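Local coordinates for protein flavodoxin (Methanosarcina acetivorans C2A, PDB 5WID) that binds flavin mononucleotide in a flavodoxin fold and probably carries electrons between redox partners, at residues A3-L8 against V32-F37; K15-A20 against A85-Y90; V40-L45 against L74-P79; E49-G54 against Q80-A85. All blocks are in the same frame, centred on the assembly; numbering follows the deposited sequence. Where two conformers were deposited one is given.

Contacts 1 and 4 are parallel strand pairings of one flavodoxin sheet, and they are joined edge to edge: Val6 N of contact 1 lies 2.8 Å from Ala52 O of contact 4. Contact 4 passes into contact 2 through Ala85, which both use, and strand 83-90 then runs on to the flavin, where Ser89 OG meets FMN O4'. Contact 2 lays helix 13-27 on one face of this sheet; its Ala18 CB is 3.5 Å from Tyr7 CD1 of contact 1. Contact 3 sits on the other face, its centre about 19 Å from that of contact 2, and reaches contact 1 through Gln33 NE2 and Glu44 OE2, 3.0 Å apart.

Contact 1. Residues A3-L8 against V32-F37; sequences AIVVYL and VQVISF. With ACT (acetate ion), chain F.
Strands 3-8 and 32-36 are the two parallel strands of a beta-alpha-beta unit whose connecting helix is 13-27. Five backbone hydrogen bonds zip them together. The straightest, Val5 N to Gln33 O (2.9 Å, 173°), runs nearly along the carbonyl axis, whereas Phe37 N approaches Tyr7 O from above the carbonyl plane.

Apolar contacts line both faces. Beside Val6, Ile4 sends CD1 to 3.8 Å from Ile35 CG2 and lies alongside the Gln33 chain, whose amide end bonds to Glu44 and Lys2. On the face turned to helix 13-27, the Val5 and Val32 side chains cross obliquely, with their CG2 methyls in contact. Farther along, Leu8 and Phe37 run side by side, Leu8 CD1 to Phe37 CE1 3.6 Å.

Tyr7 adds a CH-pi contact. With CG in the crowded position between N and carbonyl carbon (chi1 62°), its ring swings across the neighbouring strand, and Ser36 CA lies over one face, 4.0 Å from the centroid. An alanine here would probably loosen the packing around Ser36 and Val34, since the whole ring is lost.

Polar contacts finish the edge: a water bridges Tyr7 O and Ser36 OG, and Tyr7 OH donates to acetate OXT at 2.6 Å.

Contact 2. Residues K15-A20 against A85-Y90; sequences KAMAEA and AAFGSY. With FMN (flavin mononucleotide), chain D.
Met17 lays its thioether over the backbone of Gly88, SD 3.4 Å from Gly88 C, where helix 13-27 packs on strand 83-90 of the flavodoxin alpha/beta sandwich. The short axes run 8.0 Å apart at 144°. Extended through chi2 and bent at chi3 (68°), the Met17 chain turns CE back toward Phe87, so the methyl lies near Phe87 CB and the Gly88 peptide. The glycine itself is required by its backbone angles, at which a CB would jam against the preceding carbonyl oxygen.

Phe87 is the strand's main apolar contribution. Its CG sits between the backbone N and the carbonyl carbon (chi1 66°), which sends the ring toward the helix. The ring reaches two successive helix residues: Phe87 CD2 lies 3.9 Å from Met17 CB, and Phe87 CZ lies 3.7 Å from Ala18 CB. The small alanine lets the ring come close to the helix backbone, with CE2 also 3.7 Å from Ala18 N. Val5 of strand 2-8 and Ile21 of the same helix also touch this ring, while Leu116 and Ile118 touch Met17.

Beyond the apolar patch the strand enters the FMN pocket. Ser89 N is bonded to Thr14 OG1, tying the strand to the start of the helix. Tyr90 presents its ring edge to FMN O2, and Ser89 OG, anti to its own backbone N, accepts a 2.7 Å hydrogen bond from FMN O4'.

Contact 3. Residues V40-L45 against L74-P79; sequences VKLDEL and LVASNP
Two helices of the flavodoxin alpha/beta sandwich meet here on one side of the sheet, the start of helix 42-47 lying against the C-terminal end of helix 64-76. Val40 leads into the first helix and packs on Ile4 of strand 2-8 and on Phe69. Lys41 is the N-cap residue, and its backbone N donates to Glu44 OE1 (2.9 Å, nearly straight at 167°), a link from cap residue to third helical residue that closes the first turn. The oxygen is met from above the carboxylate plane.

Leu42 opens the contact proper. Its CG is anti to the backbone N (chi1 -180°), and CD1 reaches across to the terminating turn, 3.7 Å from Ser77 CB and close to Ala76 CB. Glu44 OE2 is hydrogen-bonded to Gln33 NE2 and in a long salt bridge with Lys41 NZ.

Leu45 points at the second segment and touches it at two levels. Near the backbone, its CB lies 3.6 Å from Ser77 CB; farther out, its CD1 meets Leu74 CD1 at 4.1 Å, the two leucines crossing at about a right angle. Phe69, Thr73 and Ile51 also touch the Leu45 side chain.

Ser77 thus receives both leucines on its CB while its hydroxyl turns back to its own helix. A valine here would probably disturb the helix end, since the hydroxyl bond to Leu74 O is lost. A water 2.8 Å from Ser77 O probably donates to it, and Ser77 OG donates to Leu74 O at 2.7 Å, in the carbonyl plane and on a lone pair; Leu74 O also accepts from Ser77 N.

Contact 4. Residues E49-G54 against Q80-A85; sequences EAIAVG and QGKIGA
Strands 50-54 and 83-85 are parallel neighbours in the central sheet of the flavodoxin fold, with helix 64-76 in the connection between them; the axes of the short strand segments approach to 4.7 Å, at 17°. Ile51 N donates to Ile83 O (2.9 Å), nearly along the carbonyl axis, and Ile51 O accepts from Ala85 N, which comes from above the carbonyl plane. Val53 N to Ala85 O is the shortest at 2.8 Å and lies in the carbonyl plane. At the start of the pairing, the bond from Ile83 N to Glu49 O is weak.

Side chains pair on one face: Ala50 CB meets Ile83 CB at 3.8 Å, and Ala52 CB meets Ala85 CB at 3.9 Å. On the opposite face Ile51 stands beside Gly84, which has no side chain. Gly84 CA, like Ala50 CA and Ala52 CA, makes a CA-H...O contact, to Ile51 O at 3.3 Å.

Lys82 precedes the second strand. Its CB rests near Glu49 O, and the extended chain passes Ile51, Lys82 CD 4.3 Å from Ile51 CD1, before NZ bonds to Ala48 O and Lys46 O. The Glu49 carboxylate has another partner, OE1 accepting from Lys2 N.

Strand 2-8 pairs with the other edge of strand 50-58. Helix 124-143 lies over the Ala50, Ile83 and Ala85 face, while Ile51 and Val53 face helix 64-76 at Leu74 and Met66, with helix 96-106 also packing on Val53.

Contact 1. Residues A3-L8 against V32-F37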
loop_
_atom_site.group_PDB
_atom_site.type_symbol
_atom_site.label_atom_id
_atom_site.label_comp_id
_atom_site.label_asym_id
_atom_site.label_seq_id
_atom_site.Cartn_x
_atom_site.Cartn_y
_atom_site.Cartn_z
ATOM N N ALA A 3 -8.466 2.757 -7.279
ATOM C CA ALA A 3 -7.495 2.547 -6.220
ATOM C C ALA A 3 -6.104 2.490 -6.830
ATOM O O ALA A 3 -5.937 2.134 -8.001
ATOM C CB ALA A 3 -7.762 1.251 -5.445
ATOM N N ILE A 4 -5.102 2.826 -6.030
ATOM C CA ILE A 4 -3.718 2.725 -6.465
ATOM C C ILE A 4 -2.935 1.988 -5.384
ATOM O O ILE A 4 -3.135 2.234 -4.191
ATOM C CB ILE A 4 -3.122 4.114 -6.781
ATOM C CG1 ILE A 4 -1.696 4.003 -7.310
ATOM C CG2 ILE A 4 -3.163 5.038 -5.583
ATOM C CD1 ILE A 4 -1.401 5.092 -8.341
ATOM N N VAL A 5 -2.110 1.031 -5.803
ATOM C CA VAL A 5 -1.267 0.246 -4.899
ATOM C C VAL A 5 0.176 0.592 -5.252
ATOM O O VAL A 5 0.657 0.225 -6.331
ATOM C CB VAL A 5 -1.515 -1.263 -5.021
ATOM C CG1 VAL A 5 -0.668 -2.017 -3.984
ATOM C CG2 VAL A 5 -3.022 -1.604 -4.891
ATOM N N VAL A 6 0.852 1.321 -4.363
ATOM C CA VAL A 6 2.184 1.875 -4.610
ATOM C C VAL A 6 3.171 1.135 -3.723
ATOM O O VAL A 6 2.895 0.939 -2.537
ATOM C CB VAL A 6 2.231 3.382 -4.288
ATOM C CG1 VAL A 6 3.642 3.955 -4.576
ATOM C CG2 VAL A 6 1.147 4.133 -5.036
ATOM N N TYR A 7 4.334 0.766 -4.266
ATOM C CA TYR A 7 5.250 -0.055 -3.471
ATOM C C TYR A 7 6.710 0.279 -3.763
ATOM O O TYR A 7 7.065 0.804 -4.825
ATOM C CB TYR A 7 5.011 -1.563 -3.710
ATOM C CG TYR A 7 5.255 -1.954 -5.141
ATOM C CD1 TYR A 7 4.249 -1.839 -6.098
ATOM C CD2 TYR A 7 6.511 -2.389 -5.555
ATOM C CE1 TYR A 7 4.487 -2.162 -7.425
ATOM C CE2 TYR A 7 6.759 -2.709 -6.882
ATOM C CZ TYR A 7 5.741 -2.593 -7.812
ATOM O OH TYR A 7 5.971 -2.914 -9.135
ATOM N N LEU A 8 7.550 -0.041 -2.779
ATOM C CA LEU A 8 8.996 -0.134 -2.936
ATOM C C LEU A 8 9.390 -1.571 -2.643
ATOM O O LEU A 8 8.968 -2.132 -1.626
ATOM C CB LEU A 8 9.738 0.809 -1.979
ATOM C CG LEU A 8 11.263 0.872 -2.156
ATOM C CD1 LEU A 8 11.805 2.264 -1.788
ATOM C CD2 LEU A 8 11.956 -0.203 -1.303
ATOM N N VAL A 32 -7.887 -0.287 -10.739
ATOM C CA VAL A 32 -6.693 -0.268 -9.902
ATOM C C VAL A 32 -5.461 -0.206 -10.787
ATOM O O VAL A 32 -5.443 -0.722 -11.908
ATOM C CB VAL A 32 -6.647 -1.495 -8.957
ATOM C CG1 VAL A 32 -6.575 -2.777 -9.752
ATOM C CG2 VAL A 32 -5.469 -1.400 -7.988
ATOM N N GLN A 33 -4.427 0.453 -10.290
ATOM C CA GLN A 33 -3.111 0.297 -10.881
ATOM C C GLN A 33 -2.124 -0.027 -9.776
ATOM O O GLN A 33 -2.188 0.537 -8.681
ATOM C CB GLN A 33 -2.700 1.533 -11.714
ATOM C CG GLN A 33 -1.852 2.595 -11.077
ATOM C CD GLN A 33 -1.783 3.840 -11.962
ATOM O OE1 GLN A 33 -2.585 4.766 -11.815
ATOM N NE2 GLN A 33 -0.840 3.851 -12.901
ATOM N N VAL A 34 -1.271 -1.005 -10.052
ATOM C CA VAL A 34 -0.222 -1.439 -9.141
ATOM C C VAL A 34 1.071 -0.904 -9.723
ATOM O O VAL A 34 1.406 -1.212 -10.876
ATOM C CB VAL A 34 -0.188 -2.970 -9.009
ATOM C CG1 VAL A 34 0.972 -3.405 -8.111
ATOM C CG2 VAL A 34 -1.534 -3.471 -8.475
ATOM N N ILE A 35 1.771 -0.069 -8.967
ATOM C CA ILE A 35 2.844 0.717 -9.565
ATOM C C ILE A 35 3.932 0.980 -8.535
ATOM O O ILE A 35 3.663 1.257 -7.362
ATOM C CB ILE A 35 2.278 2.023 -10.169
ATOM C CG1 ILE A 35 3.349 2.784 -10.945
ATOM C CG2 ILE A 35 1.610 2.881 -9.104
ATOM C CD1 ILE A 35 2.756 3.831 -11.877
ATOM N N SER A 36 5.175 0.882 -8.990
ATOM C CA SER A 36 6.301 1.240 -8.148
ATOM C C SER A 36 6.267 2.731 -7.807
ATOM O O SER A 36 5.872 3.572 -8.627
ATOM C CB SER A 36 7.592 0.855 -8.874
ATOM O OG SER A 36 8.703 1.549 -8.370
ATOM N N PHE A 37 6.667 3.064 -6.574
ATOM C CA PHE A 37 6.687 4.463 -6.141
ATOM C C PHE A 37 7.461 5.351 -7.106
ATOM O O PHE A 37 7.151 6.539 -7.251
ATOM C CB PHE A 37 7.321 4.586 -4.746
ATOM C CG PHE A 37 8.829 4.553 -4.786
ATOM C CD1 PHE A 37 9.495 3.351 -4.968
ATOM C CD2 PHE A 37 9.571 5.726 -4.740
ATOM C CE1 PHE A 37 10.889 3.314 -5.079
ATOM C CE2 PHE A 37 10.956 5.695 -4.843
ATOM C CZ PHE A 37 11.614 4.481 -5.004
HETATM C C ACT F . 8.754 -2.273 -10.889
HETATM O O ACT F . 9.903 -1.765 -10.983
HETATM O OXT ACT F . 8.434 -2.835 -9.805
HETATM C CH3 ACT F . 7.806 -2.226 -12.032
HETATM O O HOH W 1 9.664 -0.574 -6.160
#

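Contact 2. Residues K15-A20 against A85-Y90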
loop_
_atom_site.group_PDB
_atom_site.type_symbol
_atom_site.label_atom_id
_atom_site.label_comp_id
_atom_site.label_asym_id
_atom_site.label_seq_id
_atom_site.Cartn_x
_atom_site.Cartn_y
_atom_site.Cartn_z
ATOM N N LYS A 15 6.722 -6.325 -3.867
ATOM C CA LYS A 15 6.077 -6.228 -5.173
ATOM C C LYS A 15 5.060 -7.349 -5.363
ATOM O O LYS A 15 3.942 -7.112 -5.839
ATOM C CB LYS A 15 7.126 -6.267 -6.288
ATOM C CG LYS A 15 6.541 -6.241 -7.716
ATOM C CD LYS A 15 7.673 -6.194 -8.772
ATOM C CE LYS A 15 7.114 -6.037 -10.185
ATOM N NZ LYS A 15 6.333 -7.247 -10.570
ATOM N N ALA A 16 5.431 -8.578 -4.998
ATOM C CA ALA A 16 4.496 -9.693 -5.103
ATOM C C ALA A 16 3.251 -9.441 -4.259
ATOM O O ALA A 16 2.130 -9.740 -4.690
ATOM C CB ALA A 16 5.183 -10.994 -4.677
ATOM N N MET A 17 3.428 -8.900 -3.052
ATOM C CA MET A 17 2.279 -8.556 -2.216
ATOM C C MET A 17 1.393 -7.539 -2.913
ATOM O O MET A 17 0.166 -7.678 -2.939
ATOM C CB MET A 17 2.748 -7.989 -0.871
ATOM C CG MET A 17 3.495 -8.996 -0.019
ATOM S SD MET A 17 4.053 -8.249 1.528
ATOM C CE MET A 17 2.498 -7.945 2.393
ATOM N N ALA A 18 2.017 -6.503 -3.475
ATOM C CA ALA A 18 1.276 -5.418 -4.116
ATOM C C ALA A 18 0.440 -5.930 -5.275
ATOM O O ALA A 18 -0.715 -5.519 -5.454
ATOM C CB ALA A 18 2.253 -4.341 -4.602
ATOM N N GLU A 19 1.008 -6.822 -6.086
ATOM C CA GLU A 19 0.262 -7.337 -7.226
ATOM C C GLU A 19 -0.921 -8.175 -6.785
ATOM O O GLU A 19 -1.980 -8.137 -7.430
ATOM C CB GLU A 19 1.198 -8.132 -8.129
ATOM C CG GLU A 19 2.178 -7.172 -8.777
ATOM C CD GLU A 19 3.329 -7.825 -9.473
ATOM O OE1 GLU A 19 3.513 -9.049 -9.329
ATOM O OE2 GLU A 19 4.056 -7.086 -10.173
ATOM N N ALA A 20 -0.779 -8.909 -5.680
ATOM C CA ALA A 20 -1.899 -9.701 -5.178
ATOM C C ALA A 20 -2.988 -8.811 -4.582
ATOM O O ALA A 20 -4.181 -9.102 -4.738
ATOM C CB ALA A 20 -1.417 -10.722 -4.147
ATOM N N ALA A 85 -4.127 2.110 3.054
ATOM C CA ALA A 85 -3.753 0.774 3.505
ATOM C C ALA A 85 -2.234 0.682 3.483
ATOM O O ALA A 85 -1.575 1.325 2.664
ATOM C CB ALA A 85 -4.377 -0.327 2.633
ATOM N N ALA A 86 -1.677 -0.130 4.381
ATOM C CA ALA A 86 -0.232 -0.209 4.547
ATOM C C ALA A 86 0.196 -1.669 4.552
ATOM O O ALA A 86 -0.483 -2.508 5.154
ATOM C CB ALA A 86 0.203 0.483 5.861
ATOM N N PHE A 87 1.328 -1.973 3.899
ATOM C CA PHE A 87 1.769 -3.361 3.807
ATOM C C PHE A 87 3.272 -3.430 3.562
ATOM O O PHE A 87 3.930 -2.421 3.300
ATOM C CB PHE A 87 1.016 -4.130 2.704
ATOM C CG PHE A 87 1.306 -3.640 1.297
ATOM C CD1 PHE A 87 0.655 -2.527 0.797
ATOM C CD2 PHE A 87 2.193 -4.328 0.471
ATOM C CE1 PHE A 87 0.902 -2.060 -0.502
ATOM C CE2 PHE A 87 2.451 -3.889 -0.827
ATOM C CZ PHE A 87 1.807 -2.752 -1.320
ATOM N N GLY A 88 3.809 -4.652 3.643
ATOM C CA GLY A 88 5.203 -4.861 3.267
ATOM C C GLY A 88 5.768 -6.202 3.687
ATOM O O GLY A 88 5.208 -6.872 4.554
ATOM N N SER A 89 6.891 -6.599 3.097
ATOM C CA SER A 89 7.594 -7.818 3.480
ATOM C C SER A 89 8.757 -7.458 4.394
ATOM O O SER A 89 9.298 -6.353 4.322
ATOM C CB SER A 89 8.098 -8.556 2.235
ATOM O OG SER A 89 8.842 -9.718 2.556
ATOM N N TYR A 90 9.134 -8.383 5.270
ATOM C CA TYR A 90 10.179 -8.085 6.243
ATOM C C TYR A 90 10.882 -9.366 6.653
ATOM O O TYR A 90 10.432 -10.467 6.345
ATOM C CB TYR A 90 9.603 -7.359 7.467
ATOM C CG TYR A 90 8.782 -8.233 8.403
ATOM C CD1 TYR A 90 7.516 -8.696 8.036
ATOM C CD2 TYR A 90 9.275 -8.587 9.657
ATOM C CE1 TYR A 90 6.766 -9.486 8.902
ATOM C CE2 TYR A 90 8.521 -9.359 10.539
ATOM C CZ TYR A 90 7.280 -9.813 10.152
ATOM O OH TYR A 90 6.542 -10.595 11.019
HETATM N N1 FMN D . 13.923 -6.987 7.898
HETATM C C2 FMN D . 13.440 -6.503 9.090
HETATM O O2 FMN D . 12.379 -6.944 9.541
HETATM N N3 FMN D . 14.139 -5.527 9.781
HETATM C C4 FMN D . 15.310 -5.013 9.288
HETATM O O4 FMN D . 15.895 -4.132 9.936
HETATM C C4A FMN D . 15.808 -5.514 8.082
HETATM N N5 FMN D . 16.994 -5.042 7.560
HETATM C C5A FMN D . 17.476 -5.546 6.367
HETATM C C6 FMN D . 18.682 -5.056 5.868
HETATM C C7 FMN D . 19.180 -5.548 4.671
HETATM C C7M FMN D . 20.483 -5.001 4.149
HETATM C C8 FMN D . 18.489 -6.539 3.978
HETATM C C8M FMN D . 19.025 -7.083 2.683
HETATM C C9 FMN D . 17.281 -7.036 4.480
HETATM C C9A FMN D . 16.780 -6.535 5.677
HETATM N N10 FMN D . 15.583 -7.008 6.190
HETATM C C10 FMN D . 15.108 -6.507 7.389
HETATM C "C1'" FMN D . 14.822 -8.084 5.486
HETATM C "C2'" FMN D . 13.935 -7.583 4.347
HETATM O "O2'" FMN D . 12.928 -6.689 4.791
HETATM C "C3'" FMN D . 13.277 -8.820 3.742
HETATM O "O3'" FMN D . 14.271 -9.588 3.086
HETATM C "C4'" FMN D . 12.126 -8.511 2.780
HETATM O "O4'" FMN D . 11.532 -9.746 2.427
HETATM C "C5'" FMN D . 12.565 -7.763 1.519
HETATM O "O5'" FMN D . 11.393 -7.464 0.779
HETATM P P FMN D . 11.498 -6.754 -0.658
HETATM O O1P FMN D . 10.115 -6.247 -0.985
HETATM O O2P FMN D . 12.469 -5.596 -0.546
HETATM O O3P FMN D . 11.966 -7.776 -1.657
#

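Contact 3. Residues V40-L45 against L74-P79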
loop_
_atom_site.group_PDB
_atom_site.type_symbol
_atom_site.label_atom_id
_atom_site.label_comp_id
_atom_site.label_asym_id
_atom_site.label_seq_id
_atom_site.Cartn_x
_atom_site.Cartn_y
_atom_site.Cartn_z
ATOM N N VAL A 40 5.079 6.420 -10.148
ATOM C CA VAL A 40 3.736 6.960 -9.964
ATOM C C VAL A 40 3.765 8.478 -10.129
ATOM O O VAL A 40 4.748 9.155 -9.796
ATOM C CB VAL A 40 3.169 6.514 -8.597
ATOM C CG1 VAL A 40 3.912 7.164 -7.483
ATOM C CG2 VAL A 40 1.674 6.805 -8.516
ATOM N N LYS A 41 2.689 9.014 -10.697
ATOM C CA LYS A 41 2.529 10.446 -10.895
ATOM C C LYS A 41 1.675 11.034 -9.783
ATOM O O LYS A 41 0.761 10.384 -9.278
ATOM C CB LYS A 41 1.856 10.753 -12.228
ATOM C CG LYS A 41 2.584 10.250 -13.450
ATOM C CD LYS A 41 1.713 10.523 -14.661
ATOM C CE LYS A 41 2.282 9.893 -15.897
ATOM N NZ LYS A 41 1.742 8.517 -16.096
ATOM N N LEU A 42 1.958 12.292 -9.440
ATOM C CA LEU A 42 1.147 12.988 -8.445
ATOM C C LEU A 42 -0.335 12.934 -8.799
ATOM O O LEU A 42 -1.179 12.652 -7.938
ATOM C CB LEU A 42 1.620 14.439 -8.319
ATOM C CG LEU A 42 0.857 15.293 -7.307
ATOM C CD1 LEU A 42 0.990 14.694 -5.921
ATOM C CD2 LEU A 42 1.343 16.746 -7.334
ATOM N N ASP A 43 -0.672 13.189 -10.068
ATOM C CA ASP A 43 -2.078 13.175 -10.475
ATOM C C ASP A 43 -2.729 11.817 -10.256
ATOM O O ASP A 43 -3.938 11.747 -10.006
ATOM C CB ASP A 43 -2.226 13.564 -11.950
ATOM C CG ASP A 43 -2.077 15.051 -12.180
ATOM O OD1 ASP A 43 -1.787 15.440 -13.328
ATOM O OD2 ASP A 43 -2.262 15.830 -11.221
ATOM N N GLU A 44 -1.963 10.729 -10.380
ATOM C CA GLU A 44 -2.542 9.406 -10.152
ATOM C C GLU A 44 -2.936 9.218 -8.692
ATOM O O GLU A 44 -3.946 8.570 -8.395
ATOM C CB GLU A 44 -1.562 8.322 -10.604
ATOM C CG GLU A 44 -1.380 8.329 -12.120
ATOM C CD GLU A 44 -0.294 7.387 -12.613
ATOM O OE1 GLU A 44 0.761 7.271 -11.956
ATOM O OE2 GLU A 44 -0.501 6.776 -13.682
ATOM N N LEU A 45 -2.147 9.772 -7.764
ATOM C CA LEU A 45 -2.524 9.740 -6.353
ATOM C C LEU A 45 -3.759 10.599 -6.100
ATOM O O LEU A 45 -4.680 10.179 -5.388
ATOM C CB LEU A 45 -1.354 10.229 -5.489
ATOM C CG LEU A 45 -0.102 9.344 -5.454
ATOM C CD1 LEU A 45 0.987 9.999 -4.614
ATOM C CD2 LEU A 45 -0.430 7.967 -4.933
ATOM N N LEU A 74 3.177 12.022 -1.463
ATOM C CA LEU A 74 1.861 11.640 -0.947
ATOM C C LEU A 74 1.201 12.796 -0.199
ATOM O O LEU A 74 -0.001 13.046 -0.360
ATOM C CB LEU A 74 1.978 10.407 -0.046
ATOM C CG LEU A 74 0.651 9.835 0.468
ATOM C CD1 LEU A 74 -0.265 9.431 -0.706
ATOM C CD2 LEU A 74 0.887 8.634 1.399
ATOM N N VAL A 75 1.969 13.521 0.620
ATOM C CA VAL A 75 1.415 14.694 1.299
ATOM C C VAL A 75 0.904 15.707 0.280
ATOM O O VAL A 75 -0.166 16.297 0.463
ATOM C CB VAL A 75 2.459 15.317 2.245
ATOM C CG1 VAL A 75 1.951 16.645 2.793
ATOM C CG2 VAL A 75 2.767 14.371 3.392
ATOM N N ALA A 76 1.643 15.905 -0.815
ATOM C CA ALA A 76 1.256 16.906 -1.809
ATOM C C ALA A 76 -0.003 16.515 -2.577
ATOM O O ALA A 76 -0.621 17.379 -3.210
ATOM C CB ALA A 76 2.394 17.144 -2.804
ATOM N N SER A 77 -0.391 15.243 -2.541
ATOM C CA SER A 77 -1.579 14.777 -3.248
ATOM C C SER A 77 -2.872 15.069 -2.500
ATOM O O SER A 77 -3.945 14.700 -2.991
ATOM C CB SER A 77 -1.461 13.274 -3.531
ATOM O OG SER A 77 -1.711 12.492 -2.369
ATOM N N ASN A 78 -2.798 15.726 -1.341
ATOM C CA ASN A 78 -3.971 16.087 -0.549
ATOM C C ASN A 78 -4.812 14.850 -0.252
ATOM O O ASN A 78 -5.955 14.748 -0.709
ATOM C CB ASN A 78 -4.826 17.140 -1.263
ATOM C CG ASN A 78 -4.193 18.525 -1.246
ATOM O OD1 ASN A 78 -3.170 18.745 -0.595
ATOM N ND2 ASN A 78 -4.804 19.466 -1.964
ATOM N N PRO A 79 -4.295 13.893 0.524
ATOM C CA PRO A 79 -5.029 12.647 0.773
ATOM C C PRO A 79 -5.957 12.668 1.981
ATOM O O PRO A 79 -6.437 11.599 2.371
ATOM C CB PRO A 79 -3.880 11.650 1.003
ATOM C CG PRO A 79 -2.865 12.488 1.743
ATOM C CD PRO A 79 -2.991 13.899 1.212
HETATM O O HOH W 2 -4.491 12.036 -2.496
#

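Contact 4. Residues E49-G54 against Q80-A85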
loop_
_atom_site.group_PDB
_atom_site.type_symbol
_atom_site.label_atom_id
_atom_site.label_comp_id
_atom_site.label_asym_id
_atom_site.label_seq_id
_atom_site.Cartn_x
_atom_site.Cartn_y
_atom_site.Cartn_z
ATOM N N GLU A 49 -9.379 7.065 -5.035
ATOM C CA GLU A 49 -10.173 7.073 -3.807
ATOM C C GLU A 49 -9.484 6.321 -2.673
ATOM O O GLU A 49 -9.756 6.600 -1.498
ATOM C CB GLU A 49 -11.553 6.445 -4.045
ATOM C CG GLU A 49 -12.630 7.431 -4.506
ATOM C CD GLU A 49 -12.518 7.735 -5.977
ATOM O OE1 GLU A 49 -11.934 6.910 -6.716
ATOM O OE2 GLU A 49 -13.016 8.795 -6.406
ATOM N N ALA A 50 -8.605 5.369 -2.997
ATOM C CA ALA A 50 -7.890 4.584 -1.999
ATOM C C ALA A 50 -6.443 4.452 -2.443
ATOM O O ALA A 50 -6.168 4.239 -3.628
ATOM C CB ALA A 50 -8.505 3.183 -1.816
ATOM N N ILE A 51 -5.525 4.582 -1.491
ATOM C CA ILE A 51 -4.094 4.499 -1.762
ATOM C C ILE A 51 -3.496 3.514 -0.771
ATOM O O ILE A 51 -3.502 3.772 0.441
ATOM C CB ILE A 51 -3.399 5.867 -1.642
ATOM C CG1 ILE A 51 -4.013 6.860 -2.632
ATOM C CG2 ILE A 51 -1.887 5.716 -1.871
ATOM C CD1 ILE A 51 -3.636 8.336 -2.356
ATOM N N ALA A 52 -2.973 2.397 -1.282
ATOM C CA ALA A 52 -2.248 1.424 -0.472
ATOM C C ALA A 52 -0.760 1.620 -0.729
ATOM O O ALA A 52 -0.347 1.808 -1.877
ATOM C CB ALA A 52 -2.671 -0.012 -0.823
ATOM N N VAL A 53 0.040 1.634 0.339
ATOM C CA VAL A 53 1.472 1.901 0.218
ATOM C C VAL A 53 2.244 0.785 0.912
ATOM O O VAL A 53 1.942 0.445 2.061
ATOM C CB VAL A 53 1.849 3.266 0.816
ATOM C CG1 VAL A 53 3.364 3.488 0.757
ATOM C CG2 VAL A 53 1.124 4.404 0.062
ATOM N N GLY A 54 3.242 0.237 0.221
ATOM C CA GLY A 54 4.026 -0.858 0.759
ATOM C C GLY A 54 5.518 -0.639 0.614
ATOM O O GLY A 54 5.993 -0.066 -0.364
ATOM N N GLN A 80 -6.222 13.832 2.573
ATOM C CA GLN A 80 -7.088 13.893 3.743
ATOM C C GLN A 80 -8.438 13.257 3.443
ATOM O O GLN A 80 -9.055 13.545 2.414
ATOM C CB GLN A 80 -7.278 15.351 4.180
ATOM C CG GLN A 80 -5.963 16.084 4.380
ATOM C CD GLN A 80 -5.602 17.015 3.221
ATOM O OE1 GLN A 80 -5.634 16.627 2.043
ATOM N NE2 GLN A 80 -5.253 18.255 3.557
ATOM N N GLY A 81 -8.890 12.378 4.344
ATOM C CA GLY A 81 -10.176 11.722 4.203
ATOM C C GLY A 81 -10.194 10.503 3.300
ATOM O O GLY A 81 -11.234 9.837 3.208
ATOM N N LYS A 82 -9.090 10.193 2.622
ATOM C CA LYS A 82 -9.071 9.064 1.709
ATOM C C LYS A 82 -8.804 7.762 2.456
ATOM O O LYS A 82 -8.260 7.748 3.563
ATOM C CB LYS A 82 -8.000 9.243 0.630
ATOM C CG LYS A 82 -8.310 10.353 -0.349
ATOM C CD LYS A 82 -7.340 10.286 -1.525
ATOM C CE LYS A 82 -7.667 11.346 -2.560
ATOM N NZ LYS A 82 -6.796 11.193 -3.764
ATOM N N ILE A 83 -9.198 6.663 1.814
ATOM C CA ILE A 83 -8.921 5.329 2.328
ATOM C C ILE A 83 -7.444 5.030 2.132
ATOM O O ILE A 83 -6.911 5.169 1.025
ATOM C CB ILE A 83 -9.782 4.291 1.599
ATOM C CG1 ILE A 83 -11.275 4.568 1.816
ATOM C CG2 ILE A 83 -9.371 2.874 2.013
ATOM C CD1 ILE A 83 -12.145 4.048 0.673
ATOM N N GLY A 84 -6.772 4.630 3.202
ATOM C CA GLY A 84 -5.396 4.184 3.085
ATOM C C GLY A 84 -5.213 2.739 3.507
ATOM O O GLY A 84 -6.050 2.192 4.233
ATOM N N ALA A 85 -4.127 2.110 3.054
ATOM C CA ALA A 85 -3.753 0.774 3.505
ATOM C C ALA A 85 -2.234 0.682 3.483
ATOM O O ALA A 85 -1.575 1.325 2.664
ATOM C CB ALA A 85 -4.377 -0.327 2.633
#